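Local coordinates for uncharacterized protein PH0987 (Pyrococcus horikoshii, PDB 2PHC) that is of unknown function but probably binds ATP and acts as a hydrolase, and carries a carboxyltransferase domain, at residues P89-I100 with W179-L187. Sequence-based numbering, arbitrary orientation.
Sequences PVAYGGEFGPDI and WRIIGRIPL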
loop_
_atom_site.group_PDB
_atom_site.type_symbol
_atom_site.label_atom_id
_atom_site.label_comp_id
_atom_site.label_asym_id
_atom_site.label_seq_id
_atom_site.Cartn_x
_atom_site.Cartn_y
_atom_site.Cartn_z
ATOM N N PRO A 89 2.114 -13.106 -0.044
ATOM C CA PRO A 89 3.154 -13.594 -0.934
ATOM C C PRO A 89 2.595 -13.819 -2.357
ATOM O O PRO A 89 1.473 -14.328 -2.504
ATOM C CB PRO A 89 3.640 -14.892 -0.245
ATOM C CG PRO A 89 2.511 -15.391 0.432
ATOM C CD PRO A 89 1.752 -14.156 0.948
ATOM N N VAL A 90 3.373 -13.347 -3.339
ATOM C CA VAL A 90 3.117 -13.374 -4.757
ATOM C C VAL A 90 4.395 -13.892 -5.338
ATOM O O VAL A 90 5.441 -13.283 -5.145
ATOM C CB VAL A 90 2.951 -11.918 -5.394
ATOM C CG1 VAL A 90 2.647 -11.976 -6.912
ATOM C CG2 VAL A 90 1.847 -11.061 -4.680
ATOM N N ALA A 91 4.328 -15.037 -6.018
ATOM C CA ALA A 91 5.403 -15.452 -7.001
ATOM C C ALA A 91 5.213 -14.714 -8.334
ATOM O O ALA A 91 4.296 -14.988 -9.069
ATOM C CB ALA A 91 5.392 -16.996 -7.165
ATOM N N TYR A 92 6.057 -13.722 -8.596
ATOM C CA TYR A 92 5.994 -12.852 -9.801
ATOM C C TYR A 92 6.767 -13.473 -10.978
ATOM O O TYR A 92 7.698 -14.286 -10.759
ATOM C CB TYR A 92 6.629 -11.480 -9.552
ATOM C CG TYR A 92 5.943 -10.531 -8.617
ATOM C CD1 TYR A 92 6.166 -10.591 -7.245
ATOM C CD2 TYR A 92 5.110 -9.526 -9.103
ATOM C CE1 TYR A 92 5.515 -9.678 -6.369
ATOM C CE2 TYR A 92 4.464 -8.611 -8.230
ATOM C CZ TYR A 92 4.691 -8.706 -6.888
ATOM O OH TYR A 92 4.070 -7.866 -6.034
ATOM N N GLY A 93 6.370 -13.062 -12.190
ATOM C CA GLY A 93 6.901 -13.546 -13.466
ATOM C C GLY A 93 6.792 -15.026 -13.829
ATOM O O GLY A 93 6.199 -15.823 -13.096
ATOM N N GLY A 94 7.377 -15.383 -14.987
ATOM C CA GLY A 94 7.419 -16.775 -15.467
ATOM C C GLY A 94 6.031 -17.281 -15.782
ATOM O O GLY A 94 5.237 -16.619 -16.464
ATOM N N GLU A 95 5.706 -18.441 -15.248
ATOM C CA GLU A 95 4.462 -19.054 -15.600
ATOM C C GLU A 95 3.283 -18.476 -14.842
ATOM O O GLU A 95 2.130 -18.519 -15.291
ATOM C CB GLU A 95 4.556 -20.546 -15.371
ATOM C CG GLU A 95 3.580 -21.287 -16.263
ATOM C CD GLU A 95 3.961 -21.348 -17.760
ATOM O OE1 GLU A 95 4.748 -20.497 -18.302
ATOM O OE2 GLU A 95 3.406 -22.286 -18.394
ATOM N N PHE A 96 3.612 -17.921 -13.701
ATOM C CA PHE A 96 2.671 -17.325 -12.742
ATOM C C PHE A 96 2.148 -15.978 -13.179
ATOM O O PHE A 96 1.004 -15.635 -12.859
ATOM C CB PHE A 96 3.399 -17.131 -11.448
ATOM C CG PHE A 96 3.756 -18.383 -10.771
ATOM C CD1 PHE A 96 2.782 -19.215 -10.292
ATOM C CD2 PHE A 96 5.080 -18.693 -10.517
ATOM C CE1 PHE A 96 3.117 -20.380 -9.576
ATOM C CE2 PHE A 96 5.426 -19.841 -9.766
ATOM C CZ PHE A 96 4.449 -20.688 -9.298
ATOM N N GLY A 97 2.976 -15.221 -13.876
ATOM C CA GLY A 97 2.506 -14.059 -14.540
ATOM C C GLY A 97 3.044 -14.039 -15.932
ATOM O O GLY A 97 4.234 -13.789 -16.078
ATOM N N PRO A 98 2.251 -14.465 -16.942
ATOM C CA PRO A 98 2.573 -14.405 -18.394
ATOM C C PRO A 98 2.729 -13.027 -19.007
ATOM O O PRO A 98 3.396 -12.844 -20.055
ATOM C CB PRO A 98 1.386 -15.122 -19.042
ATOM C CG PRO A 98 0.381 -15.341 -17.952
ATOM C CD PRO A 98 1.098 -15.337 -16.673
ATOM N N ASP A 99 2.135 -12.049 -18.377
ATOM C CA ASP A 99 1.946 -10.788 -18.996
ATOM C C ASP A 99 2.942 -9.763 -18.458
ATOM O O ASP A 99 2.882 -8.626 -18.788
ATOM C CB ASP A 99 0.530 -10.327 -18.738
ATOM C CG ASP A 99 -0.521 -11.170 -19.414
ATOM O OD1 ASP A 99 -0.386 -11.483 -20.576
ATOM O OD2 ASP A 99 -1.513 -11.479 -18.792
ATOM N N ILE A 100 3.861 -10.175 -17.612
ATOM C CA ILE A 100 4.738 -9.226 -16.949
ATOM C C ILE A 100 5.726 -8.589 -17.878
ATOM O O ILE A 100 6.132 -7.494 -17.694
ATOM C CB ILE A 100 5.428 -9.804 -15.710
ATOM C CG1 ILE A 100 5.963 -8.704 -14.813
ATOM C CG2 ILE A 100 6.533 -10.760 -16.076
ATOM C CD1 ILE A 100 6.447 -9.183 -13.533
ATOM N N TRP A 179 -7.244 -8.969 -17.427
ATOM C CA TRP A 179 -6.278 -8.122 -16.682
ATOM C C TRP A 179 -4.887 -8.653 -17.023
ATOM O O TRP A 179 -4.772 -9.827 -17.318
ATOM C CB TRP A 179 -6.484 -8.205 -15.119
ATOM C CG TRP A 179 -7.645 -7.315 -14.603
ATOM C CD1 TRP A 179 -8.853 -7.137 -15.231
ATOM C CD2 TRP A 179 -7.703 -6.465 -13.413
ATOM N NE1 TRP A 179 -9.649 -6.240 -14.553
ATOM C CE2 TRP A 179 -8.982 -5.818 -13.424
ATOM C CE3 TRP A 179 -6.828 -6.188 -12.362
ATOM C CZ2 TRP A 179 -9.389 -4.911 -12.421
ATOM C CZ3 TRP A 179 -7.250 -5.229 -11.342
ATOM C CH2 TRP A 179 -8.522 -4.633 -11.400
ATOM N N ARG A 180 -3.846 -7.809 -16.988
ATOM C CA ARG A 180 -2.474 -8.266 -17.261
ATOM C C ARG A 180 -1.991 -8.974 -16.073
ATOM O O ARG A 180 -1.776 -8.333 -15.055
ATOM C CB ARG A 180 -1.505 -7.108 -17.628
ATOM C CG ARG A 180 -1.895 -6.413 -18.913
ATOM C CD ARG A 180 -1.799 -7.237 -20.261
ATOM N NE ARG A 180 -2.330 -6.382 -21.362
ATOM C CZ ARG A 180 -2.115 -6.611 -22.670
ATOM N NH1 ARG A 180 -1.366 -7.661 -23.078
ATOM N NH2 ARG A 180 -2.599 -5.779 -23.555
ATOM N N ILE A 181 -1.799 -10.283 -16.188
ATOM C CA ILE A 181 -1.369 -11.101 -15.050
ATOM C C ILE A 181 0.153 -11.168 -14.860
ATOM O O ILE A 181 0.854 -11.650 -15.761
ATOM C CB ILE A 181 -1.937 -12.499 -15.121
ATOM C CG1 ILE A 181 -3.462 -12.482 -15.443
ATOM C CG2 ILE A 181 -1.565 -13.253 -13.902
ATOM C CD1 ILE A 181 -4.417 -11.676 -14.371
ATOM N N ILE A 182 0.633 -10.744 -13.676
ATOM C CA ILE A 182 2.068 -10.506 -13.346
ATOM C C ILE A 182 2.597 -11.451 -12.243
ATOM O O ILE A 182 3.770 -11.483 -11.952
ATOM C CB ILE A 182 2.354 -8.976 -13.006
ATOM C CG1 ILE A 182 1.728 -8.514 -11.648
ATOM C CG2 ILE A 182 1.890 -8.034 -14.150
ATOM C CD1 ILE A 182 2.340 -7.138 -11.134
ATOM N N GLY A 183 1.752 -12.283 -11.664
ATOM C CA GLY A 183 2.189 -12.992 -10.484
ATOM C C GLY A 183 1.035 -13.807 -10.002
ATOM O O GLY A 183 -0.083 -13.590 -10.485
ATOM N N ARG A 184 1.275 -14.733 -9.070
ATOM C CA ARG A 184 0.192 -15.487 -8.506
ATOM C C ARG A 184 0.474 -15.629 -7.029
ATOM O O ARG A 184 1.626 -15.765 -6.636
ATOM C CB ARG A 184 0.173 -16.872 -9.111
ATOM C CG ARG A 184 -0.985 -17.651 -8.811
ATOM C CD ARG A 184 -1.067 -18.863 -9.816
ATOM N NE ARG A 184 -2.039 -19.813 -9.267
ATOM C CZ ARG A 184 -2.157 -21.108 -9.603
ATOM N NH1 ARG A 184 -1.349 -21.646 -10.529
ATOM N NH2 ARG A 184 -3.111 -21.851 -9.025
ATOM N N ILE A 185 -0.612 -15.613 -6.244
ATOM C CA ILE A 185 -0.638 -15.815 -4.834
ATOM C C ILE A 185 -0.953 -17.296 -4.520
ATOM O O ILE A 185 -1.908 -17.833 -5.059
ATOM C CB ILE A 185 -1.794 -14.898 -4.168
ATOM C CG1 ILE A 185 -1.536 -13.384 -4.351
ATOM C CG2 ILE A 185 -1.981 -15.234 -2.773
ATOM C CD1 ILE A 185 -2.849 -12.472 -4.310
ATOM N N PRO A 186 -0.178 -17.941 -3.629
ATOM C CA PRO A 186 -0.415 -19.362 -3.256
ATOM C C PRO A 186 -1.438 -19.616 -2.142
ATOM O O PRO A 186 -1.948 -20.705 -2.062
ATOM C CB PRO A 186 0.947 -19.808 -2.759
ATOM C CG PRO A 186 1.476 -18.462 -2.059
ATOM C CD PRO A 186 1.085 -17.418 -3.075
ATOM N N LEU A 187 -1.642 -18.638 -1.254
ATOM C CA LEU A 187 -2.708 -18.643 -0.259
ATOM C C LEU A 187 -4.094 -18.748 -0.885
ATOM O O LEU A 187 -4.347 -18.199 -1.980
ATOM C CB LEU A 187 -2.655 -17.351 0.520
ATOM C CG LEU A 187 -1.315 -16.968 1.165
ATOM C CD1 LEU A 187 -1.379 -15.520 1.540
ATOM C CD2 LEU A 187 -1.040 -17.804 2.423
HETATM O O HOH W 1 0.404 -9.581 -22.282
#
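Asp99 grips the backbone of Ile181 at both its polar groups. Its N-H donates to Ile181 O (2.9 Å), and its OD2 takes the N-H of Ile181 on its anti lone pair (2.9 Å, 158° at the hydrogen). CB, CG and OD2 meet the other strand directly, and OD1 meets it through water. CB lies 3.3 Å from Ile181 O and touches Arg180 CB. CG, 3.6 Å from Ile181 N, turns beside the Asp99 backbone N (chi1 -67°), which brings the carboxylate to the start of strand 180-184. OD2 also forms a salt bridge with Arg153. OD1 accepts a water, and that water accepts from Arg180 NH1; Arg180 NE bonds to Pro147 O. Both carboxylate oxygens are thus held, and the side chain ties the loop after strand 85-92 to its partner strand.

The strands themselves pair antiparallel. Ala91 and Arg184 form a hydrogen-bonded pair, and Gly93 N bonds to Ile182 O. Gly97 CA packs directly on the backbone of Ile181 to Gly183, 3.2 Å from Ile181 O. Tyr92 and Ile182 run side by side, with Ile182 CD1 at the ring edge, 3.9 Å from Tyr92 CE2. Val90 CG1 covers one face of that ring. Phe96 crosses Arg184 at about a right angle, CD1 lying 3.7 Å from Arg184 CB.

This pairing belongs to the mixed sheet of the carboxyltransferase domain. Strand 180-184 lies between strands 85-92 and 160-164, while Val90 bonds on to strand 205-211. Helix 111-119 packs on Tyr92, Ile100 and Ile182, and its His118 bonds to Tyr92 OH.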